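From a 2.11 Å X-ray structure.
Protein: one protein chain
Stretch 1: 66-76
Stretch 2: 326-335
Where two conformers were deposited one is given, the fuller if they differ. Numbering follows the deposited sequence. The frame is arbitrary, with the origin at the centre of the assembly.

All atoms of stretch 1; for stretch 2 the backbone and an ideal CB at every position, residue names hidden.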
# COMPACT_ATOMS: atom_id res chain seq x y z
N ARG A 66 -26.54 -20.43 -29.70
CA ARG A 66 -26.44 -18.99 -29.47
C ARG A 66 -27.41 -18.24 -30.38
O ARG A 66 -27.83 -17.12 -30.07
CB ARG A 66 -25.01 -18.51 -29.70
CG ARG A 66 -24.25 -18.21 -28.41
CD ARG A 66 -24.11 -19.45 -27.54
NE ARG A 66 -23.00 -20.30 -27.96
CZ ARG A 66 -21.79 -20.27 -27.41
NH1 ARG A 66 -20.84 -21.08 -27.85
NH2 ARG A 66 -21.54 -19.43 -26.41
N ASP A 67 -27.76 -18.86 -31.50
CA ASP A 67 -28.75 -18.29 -32.41
C ASP A 67 -30.13 -18.35 -31.77
O ASP A 67 -30.96 -17.46 -31.94
CB ASP A 67 -28.76 -19.02 -33.75
CG ASP A 67 -29.96 -18.67 -34.61
OD1 ASP A 67 -29.90 -17.63 -35.30
OD2 ASP A 67 -30.95 -19.42 -34.59
N LEU A 68 -30.37 -19.43 -31.02
CA LEU A 68 -31.63 -19.61 -30.31
C LEU A 68 -31.81 -18.55 -29.24
O LEU A 68 -32.91 -18.04 -29.03
CB LEU A 68 -31.68 -21.01 -29.69
CG LEU A 68 -32.92 -21.44 -28.90
CD1 LEU A 68 -33.16 -22.93 -29.09
CD2 LEU A 68 -32.79 -21.12 -27.42
N LEU A 69 -30.71 -18.21 -28.56
CA LEU A 69 -30.74 -17.22 -27.50
C LEU A 69 -30.93 -15.81 -28.05
O LEU A 69 -31.84 -15.09 -27.64
CB LEU A 69 -29.45 -17.28 -26.67
CG LEU A 69 -29.15 -18.59 -25.95
CD1 LEU A 69 -27.79 -18.52 -25.25
CD2 LEU A 69 -30.24 -18.92 -24.95
N PHE A 70 -30.07 -15.42 -28.98
CA PHE A 70 -30.04 -14.05 -29.47
C PHE A 70 -31.15 -13.78 -30.48
O PHE A 70 -31.51 -12.63 -30.73
CB PHE A 70 -28.68 -13.74 -30.09
CG PHE A 70 -27.52 -14.08 -29.20
CD1 PHE A 70 -27.64 -14.03 -27.82
CD2 PHE A 70 -26.30 -14.46 -29.74
CE1 PHE A 70 -26.58 -14.35 -27.00
CE2 PHE A 70 -25.23 -14.78 -28.92
CZ PHE A 70 -25.37 -14.73 -27.55
N GLY A 71 -31.69 -14.85 -31.07
CA GLY A 71 -32.75 -14.72 -32.05
C GLY A 71 -34.13 -14.72 -31.42
O GLY A 71 -35.14 -14.76 -32.12
N THR A 72 -34.17 -14.67 -30.09
CA THR A 72 -35.43 -14.68 -29.36
C THR A 72 -36.15 -13.34 -29.49
O THR A 72 -35.69 -12.32 -28.99
CB THR A 72 -35.21 -14.98 -27.86
OG1 THR A 72 -34.58 -16.26 -27.72
CG2 THR A 72 -36.53 -14.98 -27.12
N LYS A 73 -37.29 -13.37 -30.18
CA LYS A 73 -38.08 -12.16 -30.39
C LYS A 73 -38.70 -11.67 -29.08
O LYS A 73 -39.53 -12.34 -28.48
CB LYS A 73 -39.18 -12.42 -31.43
CG LYS A 73 -38.65 -12.68 -32.83
CD LYS A 73 -39.78 -12.99 -33.81
CE LYS A 73 -40.38 -14.37 -33.55
NZ LYS A 73 -39.41 -15.46 -33.81
N GLY A 74 -38.28 -10.48 -28.65
CA GLY A 74 -38.81 -9.88 -27.44
C GLY A 74 -37.87 -9.98 -26.25
O GLY A 74 -38.23 -9.65 -25.13
N LEU A 75 -36.65 -10.45 -26.51
CA LEU A 75 -35.65 -10.62 -25.46
C LEU A 75 -35.13 -9.27 -24.95
O LEU A 75 -34.69 -9.16 -23.81
CB LEU A 75 -34.49 -11.48 -25.96
CG LEU A 75 -33.44 -11.88 -24.92
CD1 LEU A 75 -34.05 -12.79 -23.86
CD2 LEU A 75 -32.24 -12.55 -25.58
N GLY A 76 -35.21 -8.26 -25.81
CA GLY A 76 -34.68 -6.94 -25.49
C GLY A 76 -35.44 -6.22 -24.39
O GLY A 76 -34.96 -5.22 -23.86
N UNK A 326 -37.79 -27.84 -30.91
CA UNK A 326 -37.98 -27.31 -29.56
C UNK A 326 -37.43 -25.90 -29.38
O UNK A 326 -37.36 -25.39 -28.26
CB UNK A 326 -37.32 -28.24 -28.54
N UNK A 327 -37.03 -25.27 -30.48
CA UNK A 327 -36.42 -23.94 -30.43
C UNK A 327 -37.37 -22.89 -29.87
O UNK A 327 -37.05 -22.21 -28.89
CB UNK A 327 -35.96 -23.52 -31.83
N UNK A 328 -38.54 -22.75 -30.49
CA UNK A 328 -39.54 -21.79 -30.03
C UNK A 328 -40.01 -22.12 -28.62
O UNK A 328 -40.32 -21.23 -27.83
CB UNK A 328 -40.73 -21.76 -30.99
N UNK A 329 -40.05 -23.41 -28.31
CA UNK A 329 -40.44 -23.88 -26.99
C UNK A 329 -39.41 -23.47 -25.94
O UNK A 329 -39.76 -23.10 -24.83
CB UNK A 329 -40.62 -25.40 -27.00
N UNK A 330 -38.14 -23.55 -26.32
CA UNK A 330 -37.05 -23.20 -25.41
C UNK A 330 -36.89 -21.69 -25.30
O UNK A 330 -36.48 -21.18 -24.26
CB UNK A 330 -35.74 -23.83 -25.88
N UNK A 331 -37.23 -20.98 -26.37
CA UNK A 331 -37.13 -19.52 -26.37
C UNK A 331 -38.13 -18.89 -25.41
O UNK A 331 -37.87 -17.82 -24.86
CB UNK A 331 -37.35 -18.97 -27.78
N UNK A 332 -39.27 -19.54 -25.23
CA UNK A 332 -40.26 -19.07 -24.27
C UNK A 332 -39.77 -19.31 -22.85
O UNK A 332 -40.05 -18.52 -21.94
CB UNK A 332 -41.60 -19.76 -24.50
N UNK A 333 -39.02 -20.39 -22.66
CA UNK A 333 -38.42 -20.70 -21.37
C UNK A 333 -37.38 -19.63 -21.03
O UNK A 333 -37.24 -19.23 -19.87
CB UNK A 333 -37.79 -22.09 -21.38
N UNK A 334 -36.67 -19.16 -22.05
CA UNK A 334 -35.69 -18.10 -21.88
C UNK A 334 -36.37 -16.79 -21.49
O UNK A 334 -35.86 -16.04 -20.65
CB UNK A 334 -34.88 -17.92 -23.16
N UNK A 335 -37.52 -16.52 -22.09
CA UNK A 335 -38.24 -15.27 -21.85
C UNK A 335 -38.85 -15.22 -20.45
O UNK A 335 -38.85 -14.16 -19.82
CB UNK A 335 -39.34 -15.09 -22.90

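Position 326 precedes the helix, and nothing of stretch 1 lies within 5.5 Å of its ideal CB. The contact sets no demand here; a residue right before a helix is often Asn, Asp, Ser or Thr. It is Asn326, whose side chain makes no capping bond but accepts a weak hydrogen bond from the side chain of the residue at 329.

At 327 the CB points sideways, 4.0 Å from Leu68 CD1. A small or branched apolar group would suit the flank of that leucine. The residue is Val327, and its CG1 lies 3.7 Å from Leu68 CD1.

Positions 328 and 329 offer stretch 1 nothing to touch: one CB points away, the other is out of reach. Many helix-compatible residues would do. They are Ala328 and Lys329.

At 330 the CB points toward stretch 1 and is already 4.2 Å from Leu68 CD1, so a methyl is enough to make contact. Ala330 supplies just that.

Position 331 is the most telling. Its CB points toward stretch 1, 3.9 Å from Thr72 OG1, where the helix of stretch 1 ends and Gly71 leaves helical geometry. Carbonyl oxygens and the carboxylate of Asp67 gather beyond, inviting a long donor, Lys or Arg. It is Arg331, extended beyond an m chi1. Its NE donates to Leu68 O at 3.0 Å, and NH1 makes a weak hydrogen bond to Asp67 O at 3.2 Å and a long salt bridge to Asp67 OD2 at 3.7 Å. Gly71 O and Thr72 N lie over one face of the guanidinium. A CB on Gly71 would fall 2.7 Å from Arg331 NH1, a clash, so glycine leaves the arginine its room. The like charge of Lys73 comes close, its NZ 4.0 Å from Arg331 NH2, but a water accepts from both, weakly from the lysine.

At 332 the CB points away, and 333 is out of reach, so the contact leaves polar or apolar choices free. They are Glu332 and Val333.

At 334 the CB points toward stretch 1, 4.9 Å from Thr72 OG1, 5.1 Å from Leu69 CD2 and 5.2 Å from Leu75 CD1. That gap asks for a mid-sized apolar chain such as Leu, Ile or Met. Leu334 fills it: its CD2 sits 3.8 Å from Leu69 CD2 and 3.9 Å from Leu75 CD1.

The CB at 335 points sideways, 5.1 Å from Thr72 CG2, beside the type II turn from Thr72 to Leu75. A flexible apolar chain could reach back over it. Leu335 does, its CG 3.7 Å from Thr72 CG2 and its CD2 4.1 Å from Leu75 CD1.

Stretch 2 326-335: NVAKAREVLL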
# COMPACT_ATOMS: atom_id res chain seq x y z
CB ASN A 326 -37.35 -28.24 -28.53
CG ASN A 326 -37.91 -29.65 -28.59
OD1 ASN A 326 -39.07 -29.85 -28.95
ND2 ASN A 326 -37.10 -30.63 -28.23
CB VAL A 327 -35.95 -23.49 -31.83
CG1 VAL A 327 -35.57 -22.01 -31.81
CG2 VAL A 327 -34.78 -24.34 -32.29
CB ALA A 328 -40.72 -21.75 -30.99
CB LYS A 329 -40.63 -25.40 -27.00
CG LYS A 329 -41.25 -25.96 -25.73
CD LYS A 329 -41.32 -27.48 -25.80
CE LYS A 329 -42.05 -27.95 -27.05
NZ LYS A 329 -42.04 -29.43 -27.18
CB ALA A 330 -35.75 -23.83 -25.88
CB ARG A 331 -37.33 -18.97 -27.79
CG ARG A 331 -36.12 -19.14 -28.69
CD ARG A 331 -36.38 -18.57 -30.07
NE ARG A 331 -35.17 -18.58 -30.89
CZ ARG A 331 -35.12 -18.14 -32.15
NH1 ARG A 331 -33.97 -18.18 -32.82
NH2 ARG A 331 -36.21 -17.66 -32.73
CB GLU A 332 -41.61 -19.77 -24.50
CG GLU A 332 -42.72 -19.28 -23.57
CD GLU A 332 -44.08 -19.84 -23.95
OE1 GLU A 332 -44.23 -20.34 -25.08
OE2 GLU A 332 -45.00 -19.77 -23.11
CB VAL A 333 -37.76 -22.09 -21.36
CG1 VAL A 333 -37.14 -22.38 -20.00
CG2 VAL A 333 -38.78 -23.16 -21.71
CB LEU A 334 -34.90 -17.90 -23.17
CG LEU A 334 -33.89 -16.75 -23.18
CD1 LEU A 334 -32.82 -16.96 -22.12
CD2 LEU A 334 -33.26 -16.59 -24.56
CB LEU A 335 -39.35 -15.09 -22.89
CG LEU A 335 -38.88 -14.65 -24.28
CD1 LEU A 335 -40.05 -14.55 -25.24
CD2 LEU A 335 -38.14 -13.32 -24.20
O HOH W 1 -38.99 -18.38 -32.57
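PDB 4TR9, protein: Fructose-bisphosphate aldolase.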